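Local coordinates for protein Xyn30D (Paenibacillus barcinonensis, PDB 4QB6) that probably degrades glucuronoxylan as a family 30 xylanase and binds glucuronic acid-bearing sugars, together with calcium, through the attached CBM35 module described here, at residues V91-A96 and L144-T149; E117-T122 and E152-D157. All blocks are in the same frame, centred on the assembly; numbering follows the deposited sequence.

Interaction 1 (V91-A96 and L144-T149)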
ATOM      1  N   VAL A  91      -0.277  -7.762   6.066  1.00  9.19           N
ATOM      2  CA  VAL A  91       0.013  -6.420   5.601  1.00  8.87           C
ATOM      3  C   VAL A  91      -1.307  -5.689   5.501  1.00  8.61           C
ATOM      4  O   VAL A  91      -2.173  -6.079   4.699  1.00  8.83           O
ATOM      5  CB  VAL A  91       0.773  -6.406   4.260  1.00  9.30           C
ATOM      6  CG1 VAL A  91       1.016  -4.987   3.810  1.00 10.10           C
ATOM      7  CG2 VAL A  91       2.085  -7.180   4.381  1.00  9.92           C
ATOM      8  N   LYS A  92      -1.487  -4.690   6.333  1.00  8.57           N
ATOM      9  CA  LYS A  92      -2.731  -3.953   6.452  1.00  8.89           C
ATOM     10  C   LYS A  92      -2.570  -2.581   5.863  1.00  8.24           C
ATOM     11  O   LYS A  92      -1.804  -1.761   6.368  1.00  8.96           O
ATOM     12  CB  LYS A  92      -3.158  -3.896   7.916  1.00 10.78           C
ATOM     13  CG  LYS A  92      -4.451  -3.115   8.145  1.00 12.45           C
ATOM     14  CD  LYS A  92      -4.922  -3.204   9.591  1.00 16.07           C
ATOM     15  CE  LYS A  92      -3.959  -2.597  10.566  1.00 18.37           C
ATOM     16  NZ  LYS A  92      -4.483  -2.769  11.958  1.00 22.49           N
ATOM     17  N   PHE A  93      -3.261  -2.315   4.768  1.00  7.67           N
ATOM     18  CA  PHE A  93      -3.246  -1.043   4.076  1.00  7.58           C
ATOM     19  C   PHE A  93      -4.307  -0.142   4.646  1.00  7.59           C
ATOM     20  O   PHE A  93      -5.454  -0.591   4.795  1.00  9.30           O
ATOM     21  CB  PHE A  93      -3.582  -1.244   2.584  1.00  8.09           C
ATOM     22  CG  PHE A  93      -2.621  -2.128   1.848  1.00  8.50           C
ATOM     23  CD1 PHE A  93      -2.808  -3.501   1.799  1.00  9.37           C
ATOM     24  CD2 PHE A  93      -1.512  -1.598   1.208  1.00  8.65           C
ATOM     25  CE1 PHE A  93      -1.927  -4.294   1.111  1.00 10.37           C
ATOM     26  CE2 PHE A  93      -0.625  -2.418   0.546  1.00  9.22           C
ATOM     27  CZ  PHE A  93      -0.837  -3.767   0.508  1.00  9.86           C
ATOM     28  N   ARG A  94      -3.987   1.096   4.959  1.00  6.87           N
ATOM     29  CA  ARG A  94      -4.975   2.119   5.323  1.00  6.84           C
ATOM     30  C   ARG A  94      -5.101   3.016   4.114  1.00  6.41           C
ATOM     31  O   ARG A  94      -4.100   3.591   3.647  1.00  6.96           O
ATOM     32  CB  ARG A  94      -4.563   2.902   6.556  1.00  7.40           C
ATOM     33  CG  ARG A  94      -5.655   3.865   7.043  1.00  8.01           C
ATOM     34  CD  ARG A  94      -5.328   4.401   8.424  1.00  8.80           C
ATOM     35  NE  ARG A  94      -6.436   5.169   9.034  1.00  9.49           N
ATOM     36  CZ  ARG A  94      -6.541   6.474   9.006  1.00  9.31           C
ATOM     37  NH1 ARG A  94      -5.683   7.211   8.349  1.00 10.20           N
ATOM     38  NH2 ARG A  94      -7.555   7.087   9.623  1.00  9.91           N
ATOM     39  N   TYR A  95      -6.317   3.138   3.581  1.00  6.32           N
ATOM     40  CA  TYR A  95      -6.545   3.761   2.274  1.00  6.40           C
ATOM     41  C   TYR A  95      -7.905   4.384   2.182  1.00  6.46           C
ATOM     42  O   TYR A  95      -8.793   4.047   2.975  1.00  6.90           O
ATOM     43  CB  TYR A  95      -6.379   2.706   1.145  1.00  6.81           C
ATOM     44  CG  TYR A  95      -7.537   1.739   1.043  1.00  7.34           C
ATOM     45  CD1 TYR A  95      -7.631   0.614   1.858  1.00  8.01           C
ATOM     46  CD2 TYR A  95      -8.565   1.957   0.138  1.00  7.48           C
ATOM     47  CE1 TYR A  95      -8.710  -0.240   1.770  1.00  8.72           C
ATOM     48  CE2 TYR A  95      -9.634   1.099   0.045  1.00  8.26           C
ATOM     49  CZ  TYR A  95      -9.712   0.022   0.873  1.00  8.46           C
ATOM     50  OH  TYR A  95     -10.787  -0.869   0.785  1.00 10.43           O
ATOM     51  N   ALA A  96      -8.102   5.246   1.195  1.00  6.49           N
ATOM     52  CA  ALA A  96      -9.411   5.839   0.942  1.00  6.97           C
ATOM     53  C   ALA A  96      -9.736   5.659  -0.507  1.00  7.41           C
ATOM     54  O   ALA A  96      -8.862   5.731  -1.378  1.00  7.45           O
ATOM     55  CB  ALA A  96      -9.412   7.305   1.338  1.00  7.16           C
ATOM     56  N   LEU A 144       8.517  -4.052  -0.790  0.50  8.58           N
ATOM     57  CA  LEU A 144       7.142  -4.358  -1.196  0.50  8.34           C
ATOM     58  C   LEU A 144       6.690  -3.229  -2.082  0.50  7.78           C
ATOM     59  O   LEU A 144       6.776  -2.055  -1.688  0.50  7.40           O
ATOM     60  CB  LEU A 144       6.250  -4.474   0.035  0.50  8.81           C
ATOM     61  CG  LEU A 144       4.817  -4.950  -0.145  0.50  9.34           C
ATOM     62  CD1 LEU A 144       4.297  -5.662   1.097  0.50  9.77           C
ATOM     63  CD2 LEU A 144       3.910  -3.782  -0.489  0.50  9.61           C
ATOM     64  N   ARG A 145       6.209  -3.576  -3.279  0.50  7.65           N
ATOM     65  CA  ARG A 145       5.744  -2.583  -4.224  0.50  7.98           C
ATOM     66  C   ARG A 145       4.297  -2.898  -4.605  0.50  7.63           C
ATOM     67  O   ARG A 145       3.871  -4.062  -4.706  0.50  7.31           O
ATOM     68  CB  ARG A 145       6.645  -2.528  -5.469  0.50  8.91           C
ATOM     69  CG  ARG A 145       6.271  -1.391  -6.405  0.50  9.64           C
ATOM     70  CD  ARG A 145       7.330  -1.151  -7.438  0.50 10.99           C
ATOM     71  NE  ARG A 145       7.441  -2.389  -8.156  0.50 12.40           N
ATOM     72  CZ  ARG A 145       7.241  -2.584  -9.452  0.50 14.32           C
ATOM     73  NH1 ARG A 145       6.921  -1.585 -10.260  0.50 15.42           N
ATOM     74  NH2 ARG A 145       7.395  -3.808  -9.931  0.50 15.70           N
ATOM     75  N   ILE A 146       3.522  -1.841  -4.758  1.00  7.31           N
ATOM     76  CA  ILE A 146       2.138  -1.941  -5.237  1.00  7.35           C
ATOM     77  C   ILE A 146       1.973  -1.061  -6.470  1.00  6.93           C
ATOM     78  O   ILE A 146       2.482   0.057  -6.495  1.00  7.46           O
ATOM     79  CB  ILE A 146       1.167  -1.611  -4.113  1.00  8.05           C
ATOM     80  CG1 ILE A 146       1.216  -0.147  -3.651  1.00  8.38           C
ATOM     81  CG2 ILE A 146       1.416  -2.540  -2.945  1.00  9.04           C
ATOM     82  CD1 ILE A 146       0.269   0.154  -2.513  1.00  8.57           C
ATOM     83  N   VAL A 147       1.288  -1.598  -7.473  1.00  6.81           N
ATOM     84  CA  VAL A 147       1.321  -1.027  -8.817  1.00  7.53           C
ATOM     85  C   VAL A 147      -0.071  -1.032  -9.403  1.00  7.38           C
ATOM     86  O   VAL A 147      -0.768  -2.043  -9.366  1.00  7.69           O
ATOM     87  CB  VAL A 147       2.266  -1.826  -9.725  1.00  8.26           C
ATOM     88  CG1 VAL A 147       2.499  -1.075 -11.027  1.00  8.88           C
ATOM     89  CG2 VAL A 147       3.618  -2.090  -9.068  1.00  8.62           C
ATOM     90  N   THR A 148      -0.468   0.074 -10.038  1.00  7.40           N
ATOM     91  CA  THR A 148      -1.744   0.121 -10.744  1.00  7.43           C
ATOM     92  C   THR A 148      -1.650  -0.669 -12.061  1.00  7.38           C
ATOM     93  O   THR A 148      -0.566  -0.841 -12.609  1.00  8.36           O
ATOM     94  CB  THR A 148      -2.231   1.567 -10.958  1.00  7.32           C
ATOM     95  OG1 THR A 148      -1.356   2.229 -11.867  1.00  7.35           O
ATOM     96  CG2 THR A 148      -2.324   2.315  -9.683  1.00  7.50           C
ATOM     97  N   THR A 149      -2.799  -1.185 -12.494  1.00  7.96           N
ATOM     98  CA  THR A 149      -2.867  -2.183 -13.566  1.00  9.16           C
ATOM     99  C   THR A 149      -3.981  -1.899 -14.545  1.00  9.59           C
ATOM    100  O   THR A 149      -4.304  -2.756 -15.373  1.00 11.21           O
ATOM    101  CB  THR A 149      -3.095  -3.593 -12.979  1.00 10.07           C
ATOM    102  OG1 THR A 149      -4.348  -3.619 -12.334  1.00 11.10           O
ATOM    103  CG2 THR A 149      -1.991  -4.005 -11.980  1.00 10.80           C
TER

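Interaction 2 (E117-T122 and E152-D157). With CA (calcium ion), chain D; CA (calcium ion), chain C; GCU (alpha-D-glucopyranuronic acid), chain B.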
ATOM      1  N   GLU A 117      -5.045  -7.391  -7.115  1.00  9.75           N
ATOM      2  CA  GLU A 117      -5.678  -7.501  -5.807  1.00  9.22           C
ATOM      3  C   GLU A 117      -6.672  -6.349  -5.634  1.00  8.78           C
ATOM      4  O   GLU A 117      -6.282  -5.190  -5.761  1.00  8.69           O
ATOM      5  CB  GLU A 117      -4.591  -7.445  -4.750  1.00 10.55           C
ATOM      6  CG  GLU A 117      -5.113  -7.612  -3.331  1.00 11.87           C
ATOM      7  CD  GLU A 117      -5.663  -8.995  -3.032  1.00 13.77           C
ATOM      8  OE1 GLU A 117      -5.337  -9.970  -3.768  1.00 15.87           O
ATOM      9  OE2 GLU A 117      -6.429  -9.120  -2.052  1.00 16.22           O
ATOM     10  N   PRO A 118      -7.919  -6.655  -5.247  0.50  8.37           N
ATOM     11  CA  PRO A 118      -8.947  -5.633  -5.176  0.50  8.25           C
ATOM     12  C   PRO A 118      -8.846  -4.788  -3.934  0.50  8.39           C
ATOM     13  O   PRO A 118      -8.612  -5.321  -2.843  0.50  9.10           O
ATOM     14  CB  PRO A 118     -10.239  -6.447  -5.102  0.50  8.24           C
ATOM     15  CG  PRO A 118      -9.840  -7.773  -4.531  0.50  8.27           C
ATOM     16  CD  PRO A 118      -8.445  -8.010  -4.969  0.50  8.26           C
ATOM     17  N   PHE A 119      -9.067  -3.486  -4.106  1.00  8.11           N
ATOM     18  CA  PHE A 119      -9.313  -2.555  -3.002  1.00  8.16           C
ATOM     19  C   PHE A 119     -10.712  -2.010  -3.254  1.00  8.55           C
ATOM     20  O   PHE A 119     -10.959  -1.319  -4.234  1.00  9.06           O
ATOM     21  CB  PHE A 119      -8.281  -1.423  -3.017  1.00  8.00           C
ATOM     22  CG  PHE A 119      -6.932  -1.850  -2.530  1.00  8.32           C
ATOM     23  CD1 PHE A 119      -6.132  -2.717  -3.279  1.00  9.00           C
ATOM     24  CD2 PHE A 119      -6.452  -1.418  -1.283  1.00  8.78           C
ATOM     25  CE1 PHE A 119      -4.899  -3.137  -2.799  1.00  9.31           C
ATOM     26  CE2 PHE A 119      -5.227  -1.833  -0.840  1.00  9.37           C
ATOM     27  CZ  PHE A 119      -4.463  -2.675  -1.579  1.00  9.80           C
ATOM     28  N   THR A 120     -11.618  -2.288  -2.321  1.00  8.88           N
ATOM     29  CA  THR A 120     -13.002  -1.914  -2.459  1.00  9.46           C
ATOM     30  C   THR A 120     -13.263  -0.535  -1.883  1.00  9.49           C
ATOM     31  O   THR A 120     -12.487  -0.005  -1.062  1.00  9.42           O
ATOM     32  CB  THR A 120     -13.937  -2.961  -1.853  1.00 10.94           C
ATOM     33  OG1 THR A 120     -13.669  -3.071  -0.459  1.00 13.55           O
ATOM     34  CG2 THR A 120     -13.793  -4.271  -2.532  1.00 11.99           C
ATOM     35  N   GLU A 121     -14.331   0.113  -2.324  0.50  9.64           N
ATOM     36  CA  GLU A 121     -14.532   1.500  -1.933  0.50 10.31           C
ATOM     37  C   GLU A 121     -14.695   1.634  -0.418  0.50  9.78           C
ATOM     38  O   GLU A 121     -15.076   0.705   0.301  0.50 10.36           O
ATOM     39  CB  GLU A 121     -15.722   2.145  -2.663  0.50 11.35           C
ATOM     40  CG  GLU A 121     -17.071   1.528  -2.310  0.50 12.79           C
ATOM     41  CD  GLU A 121     -18.232   2.171  -3.051  0.50 14.47           C
ATOM     42  OE1 GLU A 121     -18.294   2.063  -4.296  0.50 15.39           O
ATOM     43  OE2 GLU A 121     -19.109   2.746  -2.379  0.50 16.48           O
ATOM     44  N   THR A 122     -14.369   2.830   0.043  1.00  9.22           N
ATOM     45  CA  THR A 122     -14.617   3.242   1.417  1.00  9.38           C
ATOM     46  C   THR A 122     -15.781   4.229   1.469  1.00  9.87           C
ATOM     47  O   THR A 122     -16.274   4.485   2.572  1.00 11.63           O
ATOM     48  CB  THR A 122     -13.358   3.864   2.045  1.00  9.00           C
ATOM     49  OG1 THR A 122     -13.057   5.089   1.382  1.00  8.69           O
ATOM     50  CG2 THR A 122     -12.194   2.911   2.042  1.00  9.19           C
ATOM     51  N   GLU A 152      -6.385   2.480 -11.929  1.00  7.85           N
ATOM     52  CA  GLU A 152      -5.821   3.514 -11.044  1.00  8.00           C
ATOM     53  C   GLU A 152      -5.731   2.913  -9.627  1.00  7.78           C
ATOM     54  O   GLU A 152      -5.661   1.687  -9.471  1.00  8.15           O
ATOM     55  CB  GLU A 152      -6.596   4.844 -11.168  1.00  8.88           C
ATOM     56  CG  GLU A 152      -5.725   6.084 -11.299  1.00  9.45           C
ATOM     57  CD  GLU A 152      -5.776   7.045 -10.132  1.00  9.56           C
ATOM     58  OE1 GLU A 152      -5.745   6.601  -8.960  1.00  9.15           O
ATOM     59  OE2 GLU A 152      -5.810   8.278 -10.347  1.00  9.78           O
ATOM     60  N   GLY A 153      -5.649   3.745  -8.605  1.00  7.72           N
ATOM     61  CA  GLY A 153      -5.457   3.193  -7.261  1.00  7.60           C
ATOM     62  C   GLY A 153      -6.192   3.948  -6.207  1.00  7.47           C
ATOM     63  O   GLY A 153      -6.576   5.090  -6.392  1.00  7.61           O
ATOM     64  N   PRO A 154      -6.343   3.349  -5.026  1.00  7.51           N
ATOM     65  CA  PRO A 154      -6.848   4.086  -3.884  1.00  7.53           C
ATOM     66  C   PRO A 154      -5.829   5.109  -3.409  1.00  7.33           C
ATOM     67  O   PRO A 154      -4.641   4.946  -3.658  1.00  7.94           O
ATOM     68  CB  PRO A 154      -7.028   2.992  -2.849  1.00  8.03           C
ATOM     69  CG  PRO A 154      -5.943   2.030  -3.149  1.00  8.63           C
ATOM     70  CD  PRO A 154      -5.822   2.032  -4.655  1.00  7.95           C
ATOM     71  N   ASN A 155      -6.256   6.143  -2.707  1.00  6.96           N
ATOM     72  CA  ASN A 155      -5.306   6.997  -2.047  1.00  6.84           C
ATOM     73  C   ASN A 155      -4.733   6.216  -0.856  1.00  6.97           C
ATOM     74  O   ASN A 155      -5.497   5.617  -0.082  1.00  8.19           O
ATOM     75  CB  ASN A 155      -5.928   8.287  -1.575  1.00  6.90           C
ATOM     76  CG  ASN A 155      -6.266   9.234  -2.694  1.00  7.57           C
ATOM     77  OD1 ASN A 155      -5.817   9.091  -3.828  1.00  7.88           O
ATOM     78  ND2 ASN A 155      -7.024  10.266  -2.355  1.00  8.20           N
ATOM     79  N   MET A 156      -3.420   6.178  -0.689  1.00  6.70           N
ATOM     80  CA  MET A 156      -2.775   5.229   0.207  1.00  6.85           C
ATOM     81  C   MET A 156      -2.105   5.949   1.343  1.00  6.83           C
ATOM     82  O   MET A 156      -1.223   6.794   1.126  1.00  6.96           O
ATOM     83  CB  MET A 156      -1.738   4.404  -0.561  1.00  7.93           C
ATOM     84  CG  MET A 156      -1.138   3.262   0.239  1.00  8.93           C
ATOM     85  SD  MET A 156      -2.313   2.047   0.823  1.00 10.99           S
ATOM     86  CE  MET A 156      -2.947   1.365  -0.634  1.00 11.08           C
ATOM     87  N   ASP A 157      -2.507   5.643   2.570  1.00  6.48           N
ATOM     88  CA  ASP A 157      -1.979   6.350   3.746  1.00  7.46           C
ATOM     89  C   ASP A 157      -0.748   5.699   4.325  1.00  7.49           C
ATOM     90  O   ASP A 157       0.248   6.382   4.586  1.00  7.85           O
ATOM     91  CB  ASP A 157      -3.074   6.459   4.809  1.00  7.89           C
ATOM     92  CG  ASP A 157      -2.680   7.317   5.976  1.00  8.73           C
ATOM     93  OD1 ASP A 157      -1.762   8.145   5.872  1.00  8.82           O
ATOM     94  OD2 ASP A 157      -3.341   7.133   7.014  1.00 10.64           O
TER
HETATM   95 CA    CA D 204       0.423   8.701   5.722  1.00  8.45          CA
HETATM   96 CA    CA C 203      -5.556   8.972  -8.029  1.00  8.23          CA
HETATM   97  C1  GCU B   2      -9.873  12.938  -7.057  1.00 17.30           C
HETATM   98  C2  GCU B   2      -9.241  13.036  -5.693  1.00 16.50           C
HETATM   99  C3  GCU B   2      -7.909  12.322  -5.634  1.00 16.47           C
HETATM  100  C4  GCU B   2      -8.083  10.843  -6.181  1.00 13.77           C
HETATM  101  C5  GCU B   2      -8.655  10.919  -7.583  1.00 14.37           C
HETATM  102  C6  GCU B   2      -8.861   9.596  -8.197  1.00 13.87           C
HETATM  103  O2  GCU B   2      -9.162  14.425  -5.282  1.00 18.07           O
HETATM  104  O3  GCU B   2      -7.342  12.242  -4.330  1.00 15.22           O
HETATM  105  O4  GCU B   2      -6.772  10.246  -6.277  1.00 10.35           O
HETATM  106  O5  GCU B   2      -9.904  11.565  -7.444  1.00 16.25           O
HETATM  107  O6A GCU B   2      -7.895   8.825  -8.287  1.00 10.58           O
HETATM  108  O6B GCU B   2      -9.970   9.278  -8.607  1.00 16.45           O
HETATM  109  O   HOH W   1      -5.204   7.529  -6.070  1.00  8.50           O
HETATM  110  O   HOH W   2      -5.468  11.049  -9.247  1.00 12.71           O

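Interaction 1 (V91-A96 and L144-T149)
Phe93 and Ile146 meet across the middle of the beta-sandwich, the aromatic side chain and the branched one running past each other in opposite directions. The touching part of Phe93 is the CE2 corner of its ring, which lies 4.0 Å from Ile146 CG2. The other arm of the isoleucine ends almost as close, with CD1 4.1 Å from the same Phe93 CE2, so that one ring corner meets both branches. The first torsion of Ile146 (chi1 67°) aims both arms across the gap, CG1 between the backbone N and the carbonyl carbon and CG2 anti to that carbon, and the extended second torsion (chi2 -179°) carries CD1 out to the ring. Two residues earlier on each strand a single, longer methyl contact replaces the ring. Leu144 adopts two conformers, and the 4.2 Å approach of its CD1 to Val91 CG2 holds for one of them, so this contact is less certain. No hydrogen bond joins the two segments. Their nearest CA atoms, those of Val91 and Leu144, are 10.1 Å apart, a spacing that belongs to facing sheets and not to neighbouring strands. The contact thus illustrates how a sandwich is held together, by alternate residues of each strand sending apolar side chains into a shared, buried core. Strand 87-96 lies in the four-stranded antiparallel sheet between 155-163 and 128-137, while strand 140-149 is the central strand of the five-stranded sheet, between 72-83 and 102-108. Met156 of strand 155-163 touches both Phe93 and Ile146.

Interaction 2 (E117-T122 and E152-D157)
Phe119 carries the apolar part of this contact, meeting Pro154 and Met156 through its neighbouring CD2 and CE2 atoms, both approached obliquely. Its CD2 lies 4.0 Å from Pro154 CG, and its CE2 is 3.9 Å from Met156 CE; both partners cross the phenylalanine at about a right angle. Met156 reaches this far because its chain, although CG starts anti to the backbone N (chi1 -172°), bends at the next two torsions. The polar interactions all start from 152-157, at the calcium-dependent uronic acid site of the CBM35 module. Gly153 N donates a nearly straight bond of 2.9 Å to Glu152 OE1, which accepts it on its anti lone pair; the bond helps orient a carboxylate that grips one calcium ion with both oxygens. That ion, completed by Asn67 and Phe68, also takes O4 and O6A of the glucuronic acid, O6A at 2.4 Å. Arg102 and Tyr57 hydrogen-bond the same sugar. The amide of Asn155 lies beside it, and an alanine here is likely to leave its O3 and O4 without this polar neighbour. A second calcium ion is held by Asp157 through OD1, at 2.3 Å, and through its backbone O. Behind these sites, strand 111-119 edges the five-stranded sheet and strand 155-163 belongs to the facing one, with Leu104 of strand 102-108 touching both Phe119 and Pro154.

Followed from the N terminus, the chain passes through 91-96, then 117-122, then 144-149 and finally 152-157, so the two contacts cross and neither nests inside the other. Interaction 1 closes a loop of 47 residues and interaction 2 one of 29, both made largely of strand. Each joins the four-stranded sheet, which supplies 91-96 and 155-157, to the five-stranded one, which supplies 144-149 and 117-119. Their centres are 7 Å apart. Tyr95 packs on Pro154, and Met156 touches Phe93, Ile146 and Phe119, so one core runs through both. Tyr95 OH probably hydrogen-bonds Thr120 O. Separately, a salt bridge from Arg94 ties 91-96 to Asp157, which holds the second calcium ion.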